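Local coordinates for ABC transporter periplasmic peptide-binding protein (Pseudoalteromonas, PDB 4QFL) that binds dipeptides in the periplasm, here Ala-Phe, and probably delivers them to an ABC transporter for uptake, at residues N43-T48 against D181-L186; P39-P44 against I55-Y61. One frame throughout, in Å; residues are numbered along the deposited sequence.

Contact 1. Residues N43-T48 against D181-L186; sequences NPQVTT and DFAVVL. With PHE (phenylalanine), chain D; ALA (alanine), chain C.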
ATOM      1  N   ASN A  43       2.793  14.237   0.569  1.00 15.34           N
ATOM      2  CA  ASN A  43       4.062  13.562   0.777  1.00 16.73           C
ATOM      3  C   ASN A  43       3.854  12.076   1.050  1.00 17.41           C
ATOM      4  O   ASN A  43       3.286  11.704   2.077  1.00 17.26           O
ATOM      5  CB  ASN A  43       4.822  14.214   1.929  1.00 19.51           C
ATOM      6  CG  ASN A  43       6.065  13.459   2.302  1.00 16.59           C
ATOM      7  OD1 ASN A  43       6.493  12.542   1.596  1.00 16.69           O
ATOM      8  ND2 ASN A  43       6.668  13.845   3.420  1.00 20.77           N
ATOM      9  N   PRO A  44       4.328  11.214   0.133  1.00 19.04           N
ATOM     10  CA  PRO A  44       4.121   9.761   0.224  1.00 18.72           C
ATOM     11  C   PRO A  44       4.687   9.138   1.499  1.00 14.30           C
ATOM     12  O   PRO A  44       4.247   8.061   1.895  1.00 17.02           O
ATOM     13  CB  PRO A  44       4.875   9.224  -0.999  1.00 17.49           C
ATOM     14  CG  PRO A  44       4.919  10.377  -1.951  1.00 17.80           C
ATOM     15  CD  PRO A  44       5.028  11.600  -1.103  1.00 17.46           C
ATOM     16  N   GLN A  45       5.658   9.804   2.112  1.00 15.72           N
ATOM     17  CA  GLN A  45       6.296   9.333   3.342  1.00 17.06           C
ATOM     18  C   GLN A  45       5.344   9.084   4.506  1.00 15.56           C
ATOM     19  O   GLN A  45       5.594   8.223   5.346  1.00 15.05           O
ATOM     20  CB  GLN A  45       7.341  10.346   3.811  1.00 16.51           C
ATOM     21  CG  GLN A  45       8.551  10.468   2.914  1.00 18.22           C
ATOM     22  CD  GLN A  45       9.608  11.345   3.540  1.00 17.01           C
ATOM     23  OE1 GLN A  45       9.288  12.322   4.215  1.00 17.53           O
ATOM     24  NE2 GLN A  45      10.873  10.995   3.336  1.00 15.87           N
ATOM     25  N   VAL A  46       4.260   9.852   4.553  1.00 16.00           N
ATOM     26  CA  VAL A  46       3.422   9.908   5.739  1.00 15.21           C
ATOM     27  C   VAL A  46       2.208   8.966   5.704  1.00 17.09           C
ATOM     28  O   VAL A  46       1.382   8.963   6.620  1.00 16.94           O
ATOM     29  CB  VAL A  46       2.991  11.364   6.030  1.00 16.20           C
ATOM     30  CG1 VAL A  46       4.213  12.288   6.048  1.00 18.18           C
ATOM     31  CG2 VAL A  46       1.991  11.848   5.024  1.00 20.57           C
ATOM     32  N   THR A  47       2.118   8.146   4.659  1.00 15.22           N
ATOM     33  CA  THR A  47       0.979   7.258   4.511  1.00 17.06           C
ATOM     34  C   THR A  47       1.359   5.907   3.904  1.00 16.23           C
ATOM     35  O   THR A  47       2.379   5.792   3.217  1.00 16.75           O
ATOM     36  CB  THR A  47      -0.077   7.910   3.613  1.00 16.53           C
ATOM     37  OG1 THR A  47      -1.306   7.197   3.735  1.00 19.33           O
ATOM     38  CG2 THR A  47       0.373   7.868   2.170  1.00 18.19           C
ATOM     39  N   THR A  48       0.538   4.889   4.179  1.00 15.82           N
ATOM     40  CA  THR A  48       0.583   3.640   3.441  1.00 14.85           C
ATOM     41  C   THR A  48      -0.746   3.396   2.737  1.00 16.67           C
ATOM     42  O   THR A  48      -1.061   2.269   2.366  1.00 18.06           O
ATOM     43  CB  THR A  48       0.876   2.439   4.336  1.00 15.05           C
ATOM     44  OG1 THR A  48      -0.147   2.317   5.329  1.00 17.96           O
ATOM     45  CG2 THR A  48       2.220   2.600   5.006  1.00 18.28           C
ATOM     46  N   ASP A 181       6.949   3.230  -3.459  1.00 17.32           N
ATOM     47  CA  ASP A 181       6.349   4.532  -3.728  1.00 17.86           C
ATOM     48  C   ASP A 181       6.491   5.518  -2.567  1.00 17.48           C
ATOM     49  O   ASP A 181       6.237   6.714  -2.726  1.00 16.15           O
ATOM     50  CB  ASP A 181       4.863   4.366  -4.045  1.00 18.63           C
ATOM     51  CG  ASP A 181       4.615   3.539  -5.286  1.00 21.46           C
ATOM     52  OD1 ASP A 181       5.149   3.891  -6.358  1.00 24.98           O
ATOM     53  OD2 ASP A 181       3.891   2.531  -5.182  1.00 23.49           O
ATOM     54  N   PHE A 182       6.866   5.014  -1.397  1.00 17.11           N
ATOM     55  CA  PHE A 182       7.028   5.857  -0.216  1.00 15.49           C
ATOM     56  C   PHE A 182       8.410   6.514  -0.203  1.00 18.72           C
ATOM     57  O   PHE A 182       8.625   7.517   0.493  1.00 18.47           O
ATOM     58  CB  PHE A 182       6.820   5.028   1.055  1.00 17.91           C
ATOM     59  CG  PHE A 182       5.637   4.098   0.978  1.00 17.92           C
ATOM     60  CD1 PHE A 182       4.346   4.602   0.963  1.00 17.55           C
ATOM     61  CD2 PHE A 182       5.815   2.725   0.899  1.00 16.27           C
ATOM     62  CE1 PHE A 182       3.269   3.757   0.874  1.00 14.57           C
ATOM     63  CE2 PHE A 182       4.729   1.877   0.817  1.00 15.79           C
ATOM     64  CZ  PHE A 182       3.467   2.391   0.806  1.00 14.19           C
ATOM     65  N   ALA A 183       9.334   5.955  -0.986  1.00 17.05           N
ATOM     66  CA  ALA A 183      10.738   6.354  -0.940  1.00 15.52           C
ATOM     67  C   ALA A 183      11.093   7.455  -1.937  1.00 17.56           C
ATOM     68  O   ALA A 183      12.166   7.430  -2.550  1.00 18.27           O
ATOM     69  CB  ALA A 183      11.616   5.136  -1.171  1.00 16.94           C
ATOM     70  N   VAL A 184      10.206   8.429  -2.104  1.00 16.27           N
ATOM     71  CA  VAL A 184      10.454   9.466  -3.104  1.00 16.05           C
ATOM     72  C   VAL A 184      11.496  10.427  -2.600  1.00 15.86           C
ATOM     73  O   VAL A 184      11.764  10.487  -1.401  1.00 17.27           O
ATOM     74  CB  VAL A 184       9.200  10.258  -3.444  1.00 15.00           C
ATOM     75  CG1 VAL A 184       8.100   9.325  -3.948  1.00 16.70           C
ATOM     76  CG2 VAL A 184       8.735  11.065  -2.247  1.00 15.24           C
ATOM     77  N   VAL A 185      12.077  11.183  -3.522  1.00 15.58           N
ATOM     78  CA  VAL A 185      13.052  12.218  -3.183  1.00 17.68           C
ATOM     79  C   VAL A 185      12.425  13.607  -3.034  1.00 17.66           C
ATOM     80  O   VAL A 185      11.731  14.085  -3.940  1.00 18.63           O
ATOM     81  CB  VAL A 185      14.155  12.296  -4.248  1.00 16.64           C
ATOM     82  CG1 VAL A 185      15.104  13.440  -3.938  1.00 18.36           C
ATOM     83  CG2 VAL A 185      14.901  10.978  -4.313  1.00 18.67           C
ATOM     84  N   LEU A 186      12.686  14.254  -1.899  1.00 17.01           N
ATOM     85  CA  LEU A 186      12.129  15.574  -1.609  1.00 17.77           C
ATOM     86  C   LEU A 186      13.149  16.694  -1.804  1.00 17.29           C
ATOM     87  O   LEU A 186      14.335  16.435  -1.979  1.00 18.28           O
ATOM     88  CB  LEU A 186      11.594  15.623  -0.175  1.00 20.18           C
ATOM     89  CG  LEU A 186      10.599  14.529   0.204  1.00 20.14           C
ATOM     90  CD1 LEU A 186      10.182  14.667   1.664  1.00 21.08           C
ATOM     91  CD2 LEU A 186       9.409  14.633  -0.695  1.00 18.71           C
TER
HETATM   92  N   PHE D 602      -2.546  -0.089   1.582  1.00 18.48           N
HETATM   93  CA  PHE D 602      -3.951  -0.421   1.789  1.00 15.77           C
HETATM   94  C   PHE D 602      -4.753  -0.054   0.562  1.00 17.59           C
HETATM   95  O   PHE D 602      -5.713  -0.733   0.216  1.00 19.81           O
HETATM   96  CB  PHE D 602      -4.508   0.355   2.978  1.00 14.98           C
HETATM   97  CG  PHE D 602      -4.002  -0.113   4.298  1.00 18.26           C
HETATM   98  CD1 PHE D 602      -4.002  -1.460   4.618  1.00 17.50           C
HETATM   99  CD2 PHE D 602      -3.532   0.791   5.223  1.00 17.51           C
HETATM  100  CE1 PHE D 602      -3.551  -1.895   5.834  1.00 19.15           C
HETATM  101  CE2 PHE D 602      -3.078   0.365   6.443  1.00 18.40           C
HETATM  102  CZ  PHE D 602      -3.082  -0.980   6.752  1.00 18.37           C
HETATM  103  OXT PHE D 602      -4.457   0.939  -0.104  1.00 16.78           O
HETATM  104  N   ALA C 601       0.576  -1.360   0.272  1.00 15.29           N
HETATM  105  CA  ALA C 601      -0.347  -0.263   0.549  1.00 16.46           C
HETATM  106  C   ALA C 601      -1.766  -0.788   0.759  1.00 17.93           C
HETATM  107  O   ALA C 601      -2.142  -1.815   0.195  1.00 20.32           O
HETATM  108  CB  ALA C 601      -0.314   0.764  -0.586  1.00 15.89           C
HETATM  109  O   HOH W   1      11.004   9.186   1.008  1.00 19.41           O
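Van der Waals packing does most of the work where 43-48, the loop leading to helix 50-60, crosses 181-186. The Phe182 side chain, with the most area covered, runs along the backbone of the other loop: CD1 lies 3.2 Å from Thr47 O and 3.6 Å from Pro44 O, and CE1 is 3.7 Å from Thr48 CA. Beyond the two segments, Phe182 stacks with Tyr142. Pro44 packs on Asp181 and Val184, CB 3.3 Å from Asp181 O and CG 3.9 Å from Val184 CG2, while Leu186 CD1 meets Gln45 OE1 at 3.6 Å.

Asn43 OD1 accepts from Gln45 N (2.9 Å), an Asx turn at the start of the 3-10 segment 44-46; Asn43 ND2 donates to Gln45 OE1 (3.1 Å) and to Asp204. Gln45 NE2 donates to Thr121 and to a water (3.0 Å) that donates to Phe182 O (3.0 Å) and Val184 O (2.8 Å), linking this side chain to two carbonyls of 181-186.

At the ligand end, Thr48 O accepts from N of the bound phenylalanine, the Ala-Phe peptide amide, at 2.9 Å. An apolar ring thus backs a main-chain contact that does not involve the dipeptide side chains, consistent with multispecific binding.

Contact 2. Residues P39-P44 against I55-Y61; sequences PVSFNP and IIANQLY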
ATOM      1  N   PRO A  39      -6.733  12.485  -0.821  1.00 17.17           N
ATOM      2  CA  PRO A  39      -5.362  12.180  -0.385  1.00 18.38           C
ATOM      3  C   PRO A  39      -5.114  12.752   1.001  1.00 19.07           C
ATOM      4  O   PRO A  39      -5.574  13.857   1.283  1.00 18.70           O
ATOM      5  CB  PRO A  39      -4.496  12.925  -1.406  1.00 17.65           C
ATOM      6  CG  PRO A  39      -5.337  14.107  -1.794  1.00 18.96           C
ATOM      7  CD  PRO A  39      -6.771  13.622  -1.760  1.00 20.27           C
ATOM      8  N   VAL A  40      -4.397  12.020   1.847  1.00 19.11           N
ATOM      9  CA  VAL A  40      -4.175  12.439   3.235  1.00 18.54           C
ATOM     10  C   VAL A  40      -3.017  13.419   3.355  1.00 17.59           C
ATOM     11  O   VAL A  40      -2.821  14.050   4.386  1.00 18.84           O
ATOM     12  CB  VAL A  40      -3.905  11.239   4.167  1.00 18.07           C
ATOM     13  CG1 VAL A  40      -5.125  10.344   4.249  1.00 18.46           C
ATOM     14  CG2 VAL A  40      -2.699  10.461   3.699  1.00 18.17           C
ATOM     15  N   SER A  41      -2.250  13.540   2.283  1.00 18.34           N
ATOM     16  CA  SER A  41      -1.068  14.377   2.282  1.00 21.00           C
ATOM     17  C   SER A  41      -0.572  14.464   0.850  1.00 17.29           C
ATOM     18  O   SER A  41      -1.043  13.734  -0.020  1.00 18.68           O
ATOM     19  CB  SER A  41      -0.000  13.744   3.175  1.00 16.62           C
ATOM     20  OG  SER A  41       1.130  14.584   3.305  1.00 21.21           O
ATOM     21  N   PHE A  42       0.375  15.355   0.598  1.00 17.61           N
ATOM     22  CA  PHE A  42       1.053  15.345  -0.685  1.00 18.96           C
ATOM     23  C   PHE A  42       2.485  14.824  -0.582  1.00 18.66           C
ATOM     24  O   PHE A  42       3.272  14.930  -1.521  1.00 18.58           O
ATOM     25  CB  PHE A  42       0.936  16.705  -1.371  1.00 18.51           C
ATOM     26  CG  PHE A  42      -0.419  16.934  -1.940  1.00 18.97           C
ATOM     27  CD1 PHE A  42      -1.411  17.506  -1.178  1.00 19.64           C
ATOM     28  CD2 PHE A  42      -0.729  16.479  -3.204  1.00 18.50           C
ATOM     29  CE1 PHE A  42      -2.683  17.671  -1.697  1.00 22.66           C
ATOM     30  CE2 PHE A  42      -1.991  16.647  -3.716  1.00 17.20           C
ATOM     31  CZ  PHE A  42      -2.962  17.242  -2.963  1.00 16.82           C
ATOM     32  N   ASN A  43       2.793  14.237   0.569  1.00 15.34           N
ATOM     33  CA  ASN A  43       4.062  13.562   0.777  1.00 16.73           C
ATOM     34  C   ASN A  43       3.854  12.076   1.050  1.00 17.41           C
ATOM     35  O   ASN A  43       3.286  11.704   2.077  1.00 17.26           O
ATOM     36  CB  ASN A  43       4.822  14.214   1.929  1.00 19.51           C
ATOM     37  CG  ASN A  43       6.065  13.459   2.302  1.00 16.59           C
ATOM     38  OD1 ASN A  43       6.493  12.542   1.596  1.00 16.69           O
ATOM     39  ND2 ASN A  43       6.668  13.845   3.420  1.00 20.77           N
ATOM     40  N   PRO A  44       4.328  11.214   0.133  1.00 19.04           N
ATOM     41  CA  PRO A  44       4.121   9.761   0.224  1.00 18.72           C
ATOM     42  C   PRO A  44       4.687   9.138   1.499  1.00 14.30           C
ATOM     43  O   PRO A  44       4.247   8.061   1.895  1.00 17.02           O
ATOM     44  CB  PRO A  44       4.875   9.224  -0.999  1.00 17.49           C
ATOM     45  CG  PRO A  44       4.919  10.377  -1.951  1.00 17.80           C
ATOM     46  CD  PRO A  44       5.028  11.600  -1.103  1.00 17.46           C
ATOM     47  N   ILE A  55      -2.514   8.922  -6.264  1.00 17.13           N
ATOM     48  CA  ILE A  55      -2.602  10.316  -6.716  1.00 15.54           C
ATOM     49  C   ILE A  55      -1.230  10.985  -6.848  1.00 17.02           C
ATOM     50  O   ILE A  55      -0.924  11.561  -7.887  1.00 16.78           O
ATOM     51  CB  ILE A  55      -3.489  11.181  -5.782  1.00 15.67           C
ATOM     52  CG1 ILE A  55      -4.906  10.629  -5.734  1.00 16.11           C
ATOM     53  CG2 ILE A  55      -3.510  12.638  -6.235  1.00 14.23           C
ATOM     54  CD1 ILE A  55      -5.803  11.311  -4.727  1.00 16.43           C
ATOM     55  N   ILE A  56      -0.402  10.893  -5.810  1.00 16.11           N
ATOM     56  CA  ILE A  56       0.766  11.765  -5.684  1.00 14.52           C
ATOM     57  C   ILE A  56       2.134  11.199  -6.085  1.00 15.89           C
ATOM     58  O   ILE A  56       2.987  11.935  -6.564  1.00 19.15           O
ATOM     59  CB  ILE A  56       0.883  12.334  -4.240  1.00 14.43           C
ATOM     60  CG1 ILE A  56       1.189  11.213  -3.247  1.00 16.39           C
ATOM     61  CG2 ILE A  56      -0.387  13.071  -3.849  1.00 15.20           C
ATOM     62  CD1 ILE A  56       1.352  11.693  -1.806  1.00 15.85           C
ATOM     63  N   ALA A  57       2.348   9.905  -5.893  1.00 16.88           N
ATOM     64  CA  ALA A  57       3.702   9.349  -5.900  1.00 15.01           C
ATOM     65  C   ALA A  57       4.412   9.385  -7.251  1.00 17.45           C
ATOM     66  O   ALA A  57       5.457  10.018  -7.395  1.00 17.46           O
ATOM     67  CB  ALA A  57       3.678   7.934  -5.358  1.00 17.11           C
ATOM     68  N   ASN A  58       3.842   8.706  -8.245  1.00 18.57           N
ATOM     69  CA  ASN A  58       4.461   8.634  -9.561  1.00 18.99           C
ATOM     70  C   ASN A  58       4.268   9.903 -10.358  1.00 18.55           C
ATOM     71  O   ASN A  58       4.931  10.093 -11.374  1.00 20.89           O
ATOM     72  CB  ASN A  58       3.916   7.452 -10.370  1.00 17.23           C
ATOM     73  CG  ASN A  58       4.355   6.128  -9.823  1.00 20.35           C
ATOM     74  OD1 ASN A  58       3.531   5.275  -9.483  1.00 24.77           O
ATOM     75  ND2 ASN A  58       5.655   5.942  -9.727  1.00 17.36           N
ATOM     76  N   GLN A  59       3.362  10.764  -9.910  1.00 15.58           N
ATOM     77  CA  GLN A  59       3.049  11.974 -10.657  1.00 16.81           C
ATOM     78  C   GLN A  59       3.938  13.158 -10.280  1.00 17.92           C
ATOM     79  O   GLN A  59       4.446  13.855 -11.146  1.00 19.38           O
ATOM     80  CB  GLN A  59       1.573  12.334 -10.505  1.00 17.93           C
ATOM     81  CG  GLN A  59       0.626  11.468 -11.337  1.00 18.33           C
ATOM     82  CD  GLN A  59       0.681  10.001 -10.973  1.00 17.22           C
ATOM     83  OE1 GLN A  59       0.318   9.608  -9.861  1.00 18.28           O
ATOM     84  NE2 GLN A  59       1.133   9.178 -11.909  1.00 15.83           N
ATOM     85  N   LEU A  60       4.132  13.384  -8.987  1.00 16.98           N
ATOM     86  CA  LEU A  60       4.883  14.553  -8.544  1.00 16.57           C
ATOM     87  C   LEU A  60       6.341  14.266  -8.285  1.00 17.69           C
ATOM     88  O   LEU A  60       7.141  15.191  -8.205  1.00 18.10           O
ATOM     89  CB  LEU A  60       4.273  15.125  -7.269  1.00 16.87           C
ATOM     90  CG  LEU A  60       2.865  15.683  -7.358  1.00 18.37           C
ATOM     91  CD1 LEU A  60       2.354  15.932  -5.965  1.00 18.92           C
ATOM     92  CD2 LEU A  60       2.871  16.966  -8.163  1.00 17.90           C
ATOM     93  N   TYR A  61       6.687  12.991  -8.126  1.00 15.92           N
ATOM     94  CA  TYR A  61       8.006  12.619  -7.610  1.00 18.03           C
ATOM     95  C   TYR A  61       8.744  11.561  -8.434  1.00 17.97           C
ATOM     96  O   TYR A  61       8.168  10.945  -9.323  1.00 17.76           O
ATOM     97  CB  TYR A  61       7.872  12.082  -6.182  1.00 17.34           C
ATOM     98  CG  TYR A  61       7.311  13.051  -5.176  1.00 18.20           C
ATOM     99  CD1 TYR A  61       8.086  14.095  -4.683  1.00 17.16           C
ATOM    100  CD2 TYR A  61       6.008  12.909  -4.692  1.00 19.06           C
ATOM    101  CE1 TYR A  61       7.572  14.989  -3.737  1.00 19.25           C
ATOM    102  CE2 TYR A  61       5.486  13.798  -3.749  1.00 18.38           C
ATOM    103  CZ  TYR A  61       6.277  14.832  -3.276  1.00 16.93           C
ATOM    104  OH  TYR A  61       5.763  15.714  -2.354  1.00 18.09           O
TER
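Ile56, Phe42 and Pro44 carry this contact, in which the loop 39-44 folds back over the last turns of helix 50-60. It belongs to the connection from strand 30-35 of the large mixed sheet into that helix, in a periplasmic binding protein of solute-binding family 5. Ile56 has the largest area covered, its CB directed at the loop. With chi1 in the p well and chi2 in t, its CD1 reaches under the loop backbone, 3.6 Å from both Ser41 O and Pro44 N and 3.8 Å from Asn43 N, while CG2 touches Phe42 CD2 at 3.5 Å.

Phe42 lies beside the helix. Its CD2 also meets Leu60 CD1, at the ring edge (4.2 Å), and beyond the segments the ring makes edge-to-face contacts with Tyr215 and Tyr218. The carbonyl of Phe42 accepts the one hydrogen bond between the segments, from Tyr61 OH at 2.7 Å.

Pro44 closes the other end: CD sits 3.7 Å from Ile56 CD1 and 3.5 Å from Tyr61 CE2, and CG is 4.4 Å from Ala57 CB. Across Phe42, an ST turn joins Asn43 N to Ser41 OG (3.2 Å). Farther back, Pro39 CD rests on Ile55 CD1 at 3.9 Å.

The chemistry is that of a hydrophobic core with one directional tie: isoleucines of the helix pack against prolines and Phe42 of the loop, and the tyrosine just past the helix fixes a backbone carbonyl.

In the fold
Both contacts are buried and share Asn43 and Pro44 of the connection from strand 30-35 to helix 50-60; the centres of contact 1 and contact 2 lie about 7 Å apart. Pro44 serves the two at once, packing on 181-186 and on the helix. Contact 2 is local in sequence, folding the connection onto the helix it leads into, whereas contact 1 brings in a loop more than 130 residues away. Tyr61 and Val184 join them, CB to CB at 3.5 Å. Contact 2 has a direct tyrosine hydrogen bond; in contact 1 the polar link between the segments is a bridging water. Contact 1 continues into the dipeptide pocket through Thr48, while the side chain of Ala57 in contact 2 is about 9 Å from the bound alanine.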